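Local coordinates for lipoprotein (Actinomyces odontolyticus, PDB 3UP9) that probably binds L-methionine, captured here as selenomethionine, as a membrane-anchored substrate-binding lipoprotein of the NlpA family, at residues I21-I25 against L219-L223. Residues are numbered along the deposited sequence; the frame is centred on the assembly and turned at random.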
loop_
_atom_site.group_PDB
_atom_site.type_symbol
_atom_site.label_atom_id
_atom_site.label_comp_id
_atom_site.label_asym_id
_atom_site.label_seq_id
_atom_site.Cartn_x
_atom_site.Cartn_y
_atom_site.Cartn_z
ATOM N N ILE A 21 -4.930 -2.034 12.456
ATOM C CA ILE A 21 -4.571 -3.440 12.716
ATOM C C ILE A 21 -3.596 -3.468 13.891
ATOM O O ILE A 21 -3.762 -4.259 14.813
ATOM C CB ILE A 21 -3.926 -4.120 11.471
ATOM C CG1 ILE A 21 -4.920 -4.239 10.314
ATOM C CG2 ILE A 21 -3.372 -5.489 11.791
ATOM C CD1 ILE A 21 -4.188 -4.528 8.985
ATOM N N LEU A 22 -2.603 -2.573 13.885
ATOM C CA LEU A 22 -1.604 -2.526 14.984
ATOM C C LEU A 22 -2.238 -2.112 16.321
ATOM O O LEU A 22 -1.755 -2.528 17.354
ATOM C CB LEU A 22 -0.409 -1.622 14.676
ATOM C CG LEU A 22 0.533 -1.998 13.533
ATOM C CD1 LEU A 22 1.528 -0.860 13.361
ATOM C CD2 LEU A 22 1.196 -3.358 13.785
ATOM N N THR A 23 -3.339 -1.351 16.274
ATOM C CA THR A 23 -3.984 -0.843 17.466
ATOM C C THR A 23 -4.839 -2.015 18.041
ATOM O O THR A 23 -4.776 -2.263 19.245
ATOM C CB THR A 23 -4.769 0.445 17.181
ATOM O OG1 THR A 23 -3.854 1.459 16.741
ATOM C CG2 THR A 23 -5.526 0.966 18.427
ATOM N N TYR A 24 -5.533 -2.773 17.176
ATOM C CA TYR A 24 -6.201 -3.984 17.618
ATOM C C TYR A 24 -5.205 -4.897 18.357
ATOM O O TYR A 24 -5.452 -5.333 19.480
ATOM C CB TYR A 24 -6.899 -4.721 16.462
ATOM C CG TYR A 24 -7.347 -6.078 16.893
ATOM C CD1 TYR A 24 -8.477 -6.242 17.657
ATOM C CD2 TYR A 24 -6.578 -7.174 16.640
ATOM C CE1 TYR A 24 -8.888 -7.505 18.068
ATOM C CE2 TYR A 24 -6.935 -8.420 17.080
ATOM C CZ TYR A 24 -8.094 -8.592 17.771
ATOM O OH TYR A 24 -8.414 -9.856 18.213
ATOM N N ILE A 25 -4.054 -5.126 17.745
ATOM C CA ILE A 25 -3.025 -5.978 18.352
ATOM C C ILE A 25 -2.569 -5.382 19.692
ATOM O O ILE A 25 -2.515 -6.035 20.710
ATOM C CB ILE A 25 -1.797 -6.178 17.432
ATOM C CG1 ILE A 25 -2.173 -7.030 16.227
ATOM C CG2 ILE A 25 -0.629 -6.776 18.206
ATOM C CD1 ILE A 25 -1.141 -7.086 15.101
ATOM N N LEU A 219 5.615 -9.810 17.208
ATOM C CA LEU A 219 4.691 -8.972 16.460
ATOM C C LEU A 219 4.346 -9.624 15.120
ATOM O O LEU A 219 3.150 -9.707 14.717
ATOM C CB LEU A 219 5.283 -7.542 16.272
ATOM C CG LEU A 219 4.497 -6.551 15.417
ATOM C CD1 LEU A 219 3.097 -6.429 15.981
ATOM C CD2 LEU A 219 5.221 -5.210 15.325
ATOM N N GLU A 220 5.360 -10.129 14.421
ATOM C CA GLU A 220 5.091 -10.906 13.201
ATOM C C GLU A 220 4.058 -12.051 13.452
ATOM O O GLU A 220 3.089 -12.197 12.697
ATOM C CB GLU A 220 6.409 -11.444 12.610
ATOM C CG GLU A 220 6.264 -12.440 11.439
ATOM C CD GLU A 220 5.652 -11.816 10.181
ATOM O OE1 GLU A 220 5.575 -10.558 10.071
ATOM O OE2 GLU A 220 5.277 -12.584 9.284
ATOM N N LYS A 221 4.261 -12.856 14.496
ATOM C CA LYS A 221 3.347 -13.944 14.813
ATOM C C LYS A 221 1.921 -13.386 15.108
ATOM O O LYS A 221 0.940 -13.887 14.540
ATOM C CB LYS A 221 3.937 -14.809 15.925
ATOM C CG LYS A 221 2.997 -15.841 16.496
ATOM C CD LYS A 221 3.675 -17.150 16.867
ATOM C CE LYS A 221 2.601 -18.233 17.128
ATOM N NZ LYS A 221 2.857 -19.547 16.451
ATOM N N LEU A 222 1.815 -12.277 15.862
ATOM C CA LEU A 222 0.505 -11.659 16.151
ATOM C C LEU A 222 -0.228 -11.127 14.874
ATOM O O LEU A 222 -1.446 -11.337 14.690
ATOM C CB LEU A 222 0.631 -10.570 17.254
ATOM C CG LEU A 222 1.163 -10.980 18.631
ATOM C CD1 LEU A 222 1.253 -9.751 19.515
ATOM C CD2 LEU A 222 0.362 -12.108 19.289
ATOM N N LEU A 223 0.526 -10.485 13.975
ATOM C CA LEU A 223 0.006 -9.994 12.686
ATOM C C LEU A 223 -0.510 -11.088 11.741
ATOM O O LEU A 223 -1.281 -10.792 10.851
ATOM C CB LEU A 223 1.069 -9.171 11.959
ATOM C CG LEU A 223 1.215 -7.686 12.264
ATOM C CD1 LEU A 223 2.565 -7.208 11.739
ATOM C CD2 LEU A 223 0.071 -6.894 11.664
#
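The Leu223 N to Leu219 O hydrogen bond, 2.8 Å, closes a helical turn that puts Leu219 and Leu223 on the same flank of helix 213-223, where both meet helix 15-28. The Ile25 N to Ile21 O bond, 3.1 Å, does the same for Ile21 and Ile25. Contact between 21-25 and 219-223 is wholly apolar, a worked example of branched side chains packing against one another where helices cross steeply: the axes of the two short segments cross at 106°, with a closest approach of 10.9 Å. Ile25 contributes most, by dividing its branches. Its CG2, anti to the backbone N, meets Leu222 CD1 at 3.8 Å, whereas CG1, anti to the carbonyl carbon (chi1 -69°), carries CD1 to within 3.6 Å of Leu223 CD2. That same Leu223 methyl also receives Ile21 CG2 at 3.7 Å, and Leu223 crosses both isoleucines at about a right angle. Leu22 CD2 and Leu219 CD1 approach more loosely, at 4.2 Å. These two leucines continue the packing into the sheet: Leu22 rests on Val11, Ala13 and Ile39, Leu219 on Leu9, Val11, Ile35 and Leu37. Val228 touches Ile21 and Ile25, so helix 226-235 packs against helix 15-28, while Leu22 and Leu219 face strands 7-13 and 35-41.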